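Local coordinates for putative methylase (Clostridium difficile, PDB 3LDU), which binds GTP in its Rossmann-like domain and probably methylates guanine bases of ribosomal RNA, at residues Y340-S345 and F373-P378; I84-Y89 and K120-S125; N219-L224 and K246-K251. All coordinates share one frame; numbering follows the deposited sequence.

Interaction 1 (Y340-S345 and F373-P378); sequences YYLITS and FQYPGP
Two tyrosines meet at the apolar centre of this antiparallel strand pair. Tyr-340 has an unusual first torsion (chi1 29°), which swings its ring across toward the neighbouring strand until CD1 lies 3.4 Å from Tyr-375 CB. The two rings overlap obliquely, their planes 32° apart, so the contact is neither a parallel stack nor a T. On the same face Leu-342 CD1 comes within 4.3 Å of Tyr-375 CD2, and further along the CG2 methyl of Thr-344 touches the Phe-373 ring at CE2. Phe-373 and Tyr-375 both hold CG anti to their own carbonyl carbon and so lean the same way. The other face of the sheet is carried by Tyr-341, whose ring crosses Gln-374 obliquely: Tyr-341 CD1 sits 3.6 Å from Gln-374 CB, and the extended Gln-374 chain passes CG along the edge of that ring. Tyr-341 OH ends beside CA and CB of Pro-376, just past the end of the strand.

Between these two layers of side chains the backbones pair in two hydrogen-bonded couples, Tyr-340 with Tyr-375 and Leu-342 with Phe-373, with Tyr-341 and Gln-374 as the non-hydrogen-bonded pair between them. The inner couple is the better aligned, Phe-373 N reaching Leu-342 O at 2.8 Å in the carbonyl plane. At the outer couple Tyr-375 N donates at only 135° to Tyr-340 O. The phenol oxygens of Tyr-340 and Tyr-375 both find Gln-355, one its side-chain amide and the other its backbone carbonyl. In the mixed sheet of the methyltransferase domain this is where antiparallel strand 368-375 joins parallel strand 339-344, in the manner of Rossmann-like methyltransferases; strand 304-307 flanks 339-344 on its other edge, and helix 349-353 covers the face bearing Leu-342, Phe-373 and Tyr-375.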
loop_
_atom_site.group_PDB
_atom_site.type_symbol
_atom_site.label_atom_id
_atom_site.label_comp_id
_atom_site.label_asym_id
_atom_site.label_seq_id
_atom_site.Cartn_x
_atom_site.Cartn_y
_atom_site.Cartn_z
ATOM N N TYR A 340 -13.069 18.792 -2.475
ATOM C CA TYR A 340 -13.031 17.952 -1.281
ATOM C C TYR A 340 -13.283 16.488 -1.626
ATOM O O TYR A 340 -14.021 16.180 -2.565
ATOM C CB TYR A 340 -13.986 18.457 -0.188
ATOM C CG TYR A 340 -15.215 19.206 -0.686
ATOM C CD1 TYR A 340 -16.402 18.539 -0.943
ATOM C CD2 TYR A 340 -15.191 20.585 -0.855
ATOM C CE1 TYR A 340 -17.531 19.211 -1.384
ATOM C CE2 TYR A 340 -16.329 21.277 -1.308
ATOM C CZ TYR A 340 -17.494 20.576 -1.565
ATOM O OH TYR A 340 -18.639 21.227 -2.010
ATOM N N TYR A 341 -12.660 15.601 -0.858
ATOM C CA TYR A 341 -12.666 14.170 -1.144
ATOM C C TYR A 341 -12.835 13.451 0.182
ATOM O O TYR A 341 -12.108 13.729 1.132
ATOM C CB TYR A 341 -11.336 13.772 -1.792
ATOM C CG TYR A 341 -11.042 14.536 -3.071
ATOM C CD1 TYR A 341 -11.371 14.004 -4.315
ATOM C CD2 TYR A 341 -10.464 15.812 -3.030
ATOM C CE1 TYR A 341 -11.108 14.700 -5.494
ATOM C CE2 TYR A 341 -10.211 16.522 -4.208
ATOM C CZ TYR A 341 -10.530 15.956 -5.433
ATOM O OH TYR A 341 -10.293 16.645 -6.615
ATOM N N LEU A 342 -13.812 12.559 0.266
ATOM C CA LEU A 342 -14.113 11.906 1.534
ATOM C C LEU A 342 -14.280 10.419 1.322
ATOM O O LEU A 342 -14.961 9.991 0.385
ATOM C CB LEU A 342 -15.425 12.463 2.114
ATOM C CG LEU A 342 -15.436 13.940 2.511
ATOM C CD1 LEU A 342 -15.959 14.765 1.344
ATOM C CD2 LEU A 342 -16.290 14.182 3.751
ATOM N N ILE A 343 -13.658 9.632 2.190
ATOM C CA ILE A 343 -13.820 8.185 2.125
ATOM C C ILE A 343 -14.700 7.697 3.277
ATOM O O ILE A 343 -14.493 8.070 4.433
ATOM C CB ILE A 343 -12.441 7.456 2.119
ATOM C CG1 ILE A 343 -12.663 5.943 2.092
ATOM C CG2 ILE A 343 -11.574 7.890 3.309
ATOM C CD1 ILE A 343 -11.408 5.124 1.695
ATOM N N THR A 344 -15.723 6.918 2.959
ATOM C CA THR A 344 -16.586 6.369 3.994
ATOM C C THR A 344 -17.306 5.136 3.495
ATOM O O THR A 344 -17.542 4.994 2.294
ATOM C CB THR A 344 -17.625 7.396 4.517
ATOM O OG1 THR A 344 -18.448 6.758 5.500
ATOM C CG2 THR A 344 -18.505 7.912 3.387
ATOM N N SER A 345 -17.670 4.253 4.419
ATOM C CA SER A 345 -18.429 3.059 4.066
ATOM C C SER A 345 -19.928 3.311 4.151
ATOM O O SER A 345 -20.733 2.429 3.832
ATOM C CB SER A 345 -18.056 1.892 4.980
ATOM O OG SER A 345 -18.442 2.155 6.318
ATOM N N PHE A 373 -15.616 9.444 -2.318
ATOM C CA PHE A 373 -16.479 10.420 -2.989
ATOM C C PHE A 373 -15.680 11.672 -3.343
ATOM O O PHE A 373 -15.134 12.334 -2.468
ATOM C CB PHE A 373 -17.615 10.797 -2.063
ATOM C CG PHE A 373 -18.521 9.658 -1.715
ATOM C CD1 PHE A 373 -19.603 9.349 -2.524
ATOM C CD2 PHE A 373 -18.297 8.902 -0.578
ATOM C CE1 PHE A 373 -20.451 8.299 -2.205
ATOM C CE2 PHE A 373 -19.142 7.855 -0.246
ATOM C CZ PHE A 373 -20.221 7.557 -1.062
ATOM N N GLN A 374 -15.640 12.010 -4.626
ATOM C CA GLN A 374 -14.730 13.045 -5.110
ATOM C C GLN A 374 -15.534 14.260 -5.544
ATOM O O GLN A 374 -16.459 14.134 -6.339
ATOM C CB GLN A 374 -13.937 12.505 -6.301
ATOM C CG GLN A 374 -13.160 11.258 -5.929
ATOM C CD GLN A 374 -12.447 10.600 -7.099
ATOM O OE1 GLN A 374 -12.146 9.409 -7.052
ATOM N NE2 GLN A 374 -12.165 11.369 -8.145
ATOM N N TYR A 375 -15.163 15.427 -5.027
ATOM C CA TYR A 375 -15.867 16.679 -5.323
ATOM C C TYR A 375 -14.891 17.768 -5.758
ATOM O O TYR A 375 -14.630 18.703 -4.996
ATOM C CB TYR A 375 -16.615 17.174 -4.095
ATOM C CG TYR A 375 -17.705 16.273 -3.580
ATOM C CD1 TYR A 375 -19.028 16.462 -3.969
ATOM C CD2 TYR A 375 -17.423 15.244 -2.684
ATOM C CE1 TYR A 375 -20.041 15.648 -3.484
ATOM C CE2 TYR A 375 -18.429 14.415 -2.196
ATOM C CZ TYR A 375 -19.738 14.622 -2.603
ATOM O OH TYR A 375 -20.746 13.811 -2.126
ATOM N N PRO A 376 -14.346 17.656 -6.980
ATOM C CA PRO A 376 -13.482 18.724 -7.493
ATOM C C PRO A 376 -14.270 20.016 -7.609
ATOM O O PRO A 376 -15.472 19.970 -7.893
ATOM C CB PRO A 376 -13.075 18.219 -8.886
ATOM C CG PRO A 376 -14.090 17.151 -9.228
ATOM C CD PRO A 376 -14.429 16.517 -7.913
ATOM N N GLY A 377 -13.607 21.146 -7.375
ATOM C CA GLY A 377 -14.260 22.442 -7.407
ATOM C C GLY A 377 -14.766 22.786 -8.793
ATOM O O GLY A 377 -14.385 22.145 -9.773
ATOM N N PRO A 378 -15.628 23.809 -8.885
ATOM C CA PRO A 378 -16.222 24.193 -10.169
ATOM C C PRO A 378 -15.139 24.478 -11.200
ATOM O O PRO A 378 -14.049 24.924 -10.844
ATOM C CB PRO A 378 -16.987 25.478 -9.836
ATOM C CG PRO A 378 -16.437 25.937 -8.517
ATOM C CD PRO A 378 -16.039 24.698 -7.791
#

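Interaction 2 (I84-Y89 and K120-S125); sequences INWSRY and KAIVES
Trp-86 stands with CG anti to its carbonyl carbon (chi1 -78°), which turns the indole toward helix 111-129 and lays one face against Ile-122. That isoleucine keeps CG1 beside its backbone N, anti to the carbonyl carbon, and this puts Ile-122 CG1 over the five-membered ring of Trp-86, 3.7 Å from its centroid, in a CH-pi contact. The extended chi2 (-178°) carries Ile-122 CD1 on to the six-membered ring, where it meets Trp-86 CZ2 at 3.8 Å. The opposite face of the indole takes CG2 of Ile-84, so the ring is held between two isoleucines, while its NE1 hydrogen-bonds to Thr-81 O. Both segments belong to the THUMP domain, where the loop after helix 74-82 packs on helix 111-129 and Trp-86 also reaches Ile-66 and Ile-156 of the underlying sheet. One helical turn on from Ile-122, Ser-125 holds OG anti to its backbone N (chi1 177°), which directs it into the loop at the edge of the indole. Ser-125 OG donates to Ile-84 O at 3.0 Å, nearly along the C=O axis, just where Asn-85 makes an inverse gamma turn. Ser-125 OG also accepts from a water, which in turn takes the N-H of Ser-87 at 2.9 Å.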
loop_
_atom_site.group_PDB
_atom_site.type_symbol
_atom_site.label_atom_id
_atom_site.label_comp_id
_atom_site.label_asym_id
_atom_site.label_seq_id
_atom_site.Cartn_x
_atom_site.Cartn_y
_atom_site.Cartn_z
ATOM N N ILE A 84 11.194 -27.257 -10.661
ATOM C CA ILE A 84 11.812 -25.936 -10.657
ATOM C C ILE A 84 13.229 -26.074 -10.110
ATOM O O ILE A 84 13.463 -26.874 -9.205
ATOM C CB ILE A 84 11.011 -24.967 -9.775
ATOM C CG1 ILE A 84 9.614 -24.765 -10.361
ATOM C CG2 ILE A 84 11.746 -23.629 -9.604
ATOM C CD1 ILE A 84 8.666 -24.079 -9.408
ATOM N N ASN A 85 14.178 -25.320 -10.664
ATOM C CA ASN A 85 15.544 -25.357 -10.161
ATOM C C ASN A 85 15.672 -24.421 -8.976
ATOM O O ASN A 85 16.073 -23.264 -9.121
ATOM C CB ASN A 85 16.558 -24.983 -11.245
ATOM C CG ASN A 85 18.002 -25.107 -10.763
ATOM O OD1 ASN A 85 18.927 -24.591 -11.391
ATOM N ND2 ASN A 85 18.198 -25.799 -9.646
ATOM N N TRP A 86 15.308 -24.918 -7.798
ATOM C CA TRP A 86 15.257 -24.063 -6.624
ATOM C C TRP A 86 16.615 -23.541 -6.158
ATOM O O TRP A 86 16.688 -22.471 -5.556
ATOM C CB TRP A 86 14.480 -24.736 -5.489
ATOM C CG TRP A 86 13.007 -24.644 -5.727
ATOM C CD1 TRP A 86 12.176 -25.628 -6.197
ATOM C CD2 TRP A 86 12.192 -23.478 -5.554
ATOM N NE1 TRP A 86 10.888 -25.140 -6.308
ATOM C CE2 TRP A 86 10.880 -23.827 -5.923
ATOM C CE3 TRP A 86 12.454 -22.177 -5.119
ATOM C CZ2 TRP A 86 9.822 -22.919 -5.857
ATOM C CZ3 TRP A 86 11.392 -21.274 -5.054
ATOM C CH2 TRP A 86 10.103 -21.650 -5.431
ATOM N N SER A 87 17.684 -24.287 -6.433
ATOM C CA SER A 87 19.024 -23.847 -6.049
ATOM C C SER A 87 19.424 -22.522 -6.711
ATOM O O SER A 87 20.315 -21.824 -6.224
ATOM C CB SER A 87 20.062 -24.924 -6.379
ATOM O OG SER A 87 20.140 -25.133 -7.778
ATOM N N ARG A 88 18.774 -22.182 -7.823
ATOM C CA ARG A 88 19.019 -20.901 -8.489
ATOM C C ARG A 88 18.547 -19.723 -7.636
ATOM O O ARG A 88 19.073 -18.615 -7.744
ATOM C CB ARG A 88 18.309 -20.845 -9.848
ATOM C CG ARG A 88 19.047 -21.520 -10.993
ATOM C CD ARG A 88 18.302 -21.312 -12.309
ATOM N NE ARG A 88 17.817 -19.938 -12.442
ATOM C CZ ARG A 88 17.030 -19.510 -13.425
ATOM N NH1 ARG A 88 16.628 -20.348 -14.372
ATOM N NH2 ARG A 88 16.640 -18.243 -13.460
ATOM N N TYR A 89 17.563 -19.975 -6.781
ATOM C CA TYR A 89 16.901 -18.917 -6.028
ATOM C C TYR A 89 17.134 -18.987 -4.529
ATOM O O TYR A 89 17.136 -17.959 -3.853
ATOM C CB TYR A 89 15.404 -18.979 -6.290
ATOM C CG TYR A 89 15.082 -18.931 -7.753
ATOM C CD1 TYR A 89 15.277 -17.768 -8.484
ATOM C CD2 TYR A 89 14.596 -20.046 -8.407
ATOM C CE1 TYR A 89 14.988 -17.719 -9.823
ATOM C CE2 TYR A 89 14.304 -20.008 -9.746
ATOM C CZ TYR A 89 14.496 -18.842 -10.449
ATOM O OH TYR A 89 14.199 -18.809 -11.791
ATOM N N LYS A 120 7.741 -29.880 0.724
ATOM C CA LYS A 120 8.354 -31.165 0.387
ATOM C C LYS A 120 9.045 -31.116 -0.979
ATOM O O LYS A 120 10.166 -31.618 -1.138
ATOM C CB LYS A 120 7.300 -32.277 0.424
ATOM C CG LYS A 120 7.837 -33.691 0.173
ATOM C CD LYS A 120 6.735 -34.706 0.474
ATOM C CE LYS A 120 6.565 -35.732 -0.629
ATOM N NZ LYS A 120 5.166 -36.264 -0.667
ATOM N N ALA A 121 8.375 -30.523 -1.967
ATOM C CA ALA A 121 8.929 -30.408 -3.318
ATOM C C ALA A 121 10.233 -29.621 -3.344
ATOM O O ALA A 121 11.203 -30.021 -3.998
ATOM C CB ALA A 121 7.911 -29.778 -4.261
ATOM N N ILE A 122 10.257 -28.495 -2.641
ATOM C CA ILE A 122 11.458 -27.669 -2.598
ATOM C C ILE A 122 12.601 -28.394 -1.877
ATOM O O ILE A 122 13.755 -28.315 -2.290
ATOM C CB ILE A 122 11.178 -26.295 -1.950
ATOM C CG1 ILE A 122 10.125 -25.537 -2.769
ATOM C CG2 ILE A 122 12.467 -25.472 -1.838
ATOM C CD1 ILE A 122 9.794 -24.121 -2.229
ATOM N N VAL A 123 12.281 -29.093 -0.795
ATOM C CA VAL A 123 13.300 -29.858 -0.090
ATOM C C VAL A 123 13.901 -30.892 -1.047
ATOM O O VAL A 123 15.131 -31.045 -1.129
ATOM C CB VAL A 123 12.721 -30.546 1.168
ATOM C CG1 VAL A 123 13.653 -31.643 1.665
ATOM C CG2 VAL A 123 12.448 -29.516 2.262
ATOM N N GLU A 124 13.036 -31.587 -1.782
ATOM C CA GLU A 124 13.496 -32.619 -2.718
ATOM C C GLU A 124 14.369 -32.018 -3.818
ATOM O O GLU A 124 15.412 -32.579 -4.172
ATOM C CB GLU A 124 12.307 -33.343 -3.348
ATOM C CG GLU A 124 11.638 -34.343 -2.441
ATOM C CD GLU A 124 11.932 -35.760 -2.871
ATOM O OE1 GLU A 124 12.809 -36.398 -2.248
ATOM O OE2 GLU A 124 11.299 -36.227 -3.846
ATOM N N SER A 125 13.932 -30.878 -4.350
ATOM C CA SER A 125 14.664 -30.172 -5.402
ATOM C C SER A 125 16.072 -29.763 -4.953
ATOM O O SER A 125 17.054 -29.982 -5.669
ATOM C CB SER A 125 13.891 -28.937 -5.868
ATOM O OG SER A 125 14.638 -28.223 -6.841
HETATM O O HOH W 1 17.344 -27.102 -6.848
#

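Interaction 3 (N219-L224 and K246-K251); sequences NMAPGL and KDAFNK
A single water does much of the polar bridging between this loop and helix 238-251. It donates to Asn-219 O and, at 2.6 Å, to Ala-248 O, and accepts the N-H of Ala-221, so three backbone groups grip it at once. Beside it the direct polar link is weak: Asn-219 ND2 reaches Lys-251 O at 3.4 Å. The carboxamide gets there because CG is anti to the backbone N (chi1 -160°), running alongside the start of the Lys-251 side chain. Lys-251 then bends at chi2 and chi4 and leads its end away, where NZ makes a salt bridge to Asp-247 OD1 at 3.0 Å, one turn back along its own helix. On the apolar side Ala-248 CB is met by two groups, Ala-221 CB at 4.0 Å and Leu-224 CD1 at 3.7 Å. The latter also lies against Phe-249 N. Helix 48-55 backs the contact, with Met-54 touching both alanines. The loop's own geometry is that of a helix ending and turning away: Asn-219, with positive phi, is the C-prime residue of a Schellman motif closing helix 208-217, and a type I beta turn from Ala-221 to Leu-224 follows.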
loop_
_atom_site.group_PDB
_atom_site.type_symbol
_atom_site.label_atom_id
_atom_site.label_comp_id
_atom_site.label_asym_id
_atom_site.label_seq_id
_atom_site.Cartn_x
_atom_site.Cartn_y
_atom_site.Cartn_z
ATOM N N ASN A 219 8.876 14.262 -2.101
ATOM C CA ASN A 219 9.451 13.102 -2.803
ATOM C C ASN A 219 10.300 12.224 -1.882
ATOM O O ASN A 219 11.390 11.781 -2.246
ATOM C CB ASN A 219 10.277 13.556 -4.018
ATOM C CG ASN A 219 10.481 12.448 -5.038
ATOM O OD1 ASN A 219 9.604 11.610 -5.247
ATOM N ND2 ASN A 219 11.639 12.445 -5.684
HETATM N N MSE A 220 9.806 11.996 -0.674
HETATM C CA MSE A 220 10.449 11.070 0.249
HETATM C C MSE A 220 9.933 9.659 -0.011
HETATM O O MSE A 220 8.741 9.402 0.082
HETATM C CB MSE A 220 10.162 11.460 1.696
HETATM C CG MSE A 220 10.762 10.487 2.702
HETATM SE SE MSE A 220 10.305 10.991 4.527
HETATM C CE MSE A 220 11.331 12.642 4.600
ATOM N N ALA A 221 10.838 8.741 -0.333
ATOM C CA ALA A 221 10.442 7.381 -0.660
ATOM C C ALA A 221 9.815 6.715 0.556
ATOM O O ALA A 221 10.311 6.881 1.674
ATOM C CB ALA A 221 11.690 6.573 -1.116
ATOM N N PRO A 222 8.733 5.935 0.347
ATOM C CA PRO A 222 8.058 5.291 1.479
ATOM C C PRO A 222 8.973 4.359 2.257
ATOM O O PRO A 222 8.837 4.261 3.479
ATOM C CB PRO A 222 6.917 4.494 0.820
ATOM C CG PRO A 222 7.253 4.458 -0.644
ATOM C CD PRO A 222 8.017 5.715 -0.919
ATOM N N GLY A 223 9.905 3.703 1.572
ATOM C CA GLY A 223 10.748 2.702 2.224
ATOM C C GLY A 223 12.030 3.228 2.852
ATOM O O GLY A 223 12.872 2.449 3.305
ATOM N N LEU A 224 12.174 4.550 2.892
ATOM C CA LEU A 224 13.445 5.178 3.270
ATOM C C LEU A 224 13.872 4.865 4.696
ATOM O O LEU A 224 15.064 4.722 4.977
ATOM C CB LEU A 224 13.363 6.693 3.061
ATOM C CG LEU A 224 14.640 7.526 2.955
ATOM C CD1 LEU A 224 15.609 7.010 1.874
ATOM C CD2 LEU A 224 14.268 8.989 2.720
ATOM N N LYS A 246 20.693 5.277 -1.099
ATOM C CA LYS A 246 21.407 6.548 -1.172
ATOM C C LYS A 246 20.740 7.476 -2.193
ATOM O O LYS A 246 20.618 8.680 -1.967
ATOM C CB LYS A 246 22.875 6.334 -1.542
ATOM C CG LYS A 246 23.755 7.535 -1.239
ATOM C CD LYS A 246 23.911 7.751 0.264
ATOM C CE LYS A 246 24.740 6.642 0.905
ATOM N NZ LYS A 246 25.017 6.890 2.350
ATOM N N ASP A 247 20.333 6.903 -3.323
ATOM C CA ASP A 247 19.650 7.640 -4.373
ATOM C C ASP A 247 18.364 8.235 -3.810
ATOM O O ASP A 247 18.055 9.403 -4.050
ATOM C CB ASP A 247 19.323 6.706 -5.542
ATOM C CG ASP A 247 18.556 7.397 -6.657
ATOM O OD1 ASP A 247 19.031 8.436 -7.160
ATOM O OD2 ASP A 247 17.480 6.886 -7.036
ATOM N N ALA A 248 17.619 7.434 -3.051
ATOM C CA ALA A 248 16.359 7.918 -2.482
ATOM C C ALA A 248 16.592 9.062 -1.508
ATOM O O ALA A 248 15.846 10.042 -1.505
ATOM C CB ALA A 248 15.572 6.792 -1.823
ATOM N N PHE A 249 17.631 8.953 -0.684
ATOM C CA PHE A 249 17.938 10.040 0.236
ATOM C C PHE A 249 18.220 11.343 -0.519
ATOM O O PHE A 249 17.747 12.420 -0.132
ATOM C CB PHE A 249 19.114 9.676 1.145
ATOM C CG PHE A 249 19.474 10.756 2.110
ATOM C CD1 PHE A 249 18.697 10.981 3.233
ATOM C CD2 PHE A 249 20.581 11.559 1.890
ATOM C CE1 PHE A 249 19.023 11.987 4.123
ATOM C CE2 PHE A 249 20.913 12.568 2.775
ATOM C CZ PHE A 249 20.134 12.782 3.893
ATOM N N ASN A 250 18.972 11.227 -1.608
ATOM C CA ASN A 250 19.376 12.377 -2.413
ATOM C C ASN A 250 18.220 12.998 -3.195
ATOM O O ASN A 250 18.298 14.152 -3.626
ATOM C CB ASN A 250 20.504 11.983 -3.376
ATOM C CG ASN A 250 21.818 11.691 -2.659
ATOM O OD1 ASN A 250 22.612 10.867 -3.113
ATOM N ND2 ASN A 250 22.055 12.370 -1.539
ATOM N N LYS A 251 17.150 12.230 -3.378
ATOM C CA LYS A 251 16.002 12.695 -4.153
ATOM C C LYS A 251 14.993 13.469 -3.311
ATOM O O LYS A 251 14.062 14.054 -3.854
ATOM C CB LYS A 251 15.308 11.530 -4.856
ATOM C CG LYS A 251 16.127 10.891 -5.969
ATOM C CD LYS A 251 15.494 11.136 -7.330
ATOM C CE LYS A 251 15.920 10.083 -8.353
ATOM N NZ LYS A 251 17.323 10.247 -8.833
HETATM O O HOH W 2 13.238 9.941 -1.267
#

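Read from the N terminus, the three contacts come in series, none nested in or crossing another. Interaction 2 comes first and closes a loop of 30 residues within the THUMP domain, tying the segment after helix 74-82 to helix 111-129. Interaction 3 follows in the methyltransferase domain, where 21 residues lie between the loop segment 219-224 and segment 246-251 in the later part of helix 238-251. Interaction 1 is last: 27 residues lie between its two segments, holding helix 349-353, strand 359-365 and the first part of strand 368-375. Interactions 1 and 2 sit on opposite sides of the chain's centre, their centres about 50 Å apart, whereas interactions 1 and 3, in one domain, are about 30 Å apart between centres. None of them touch.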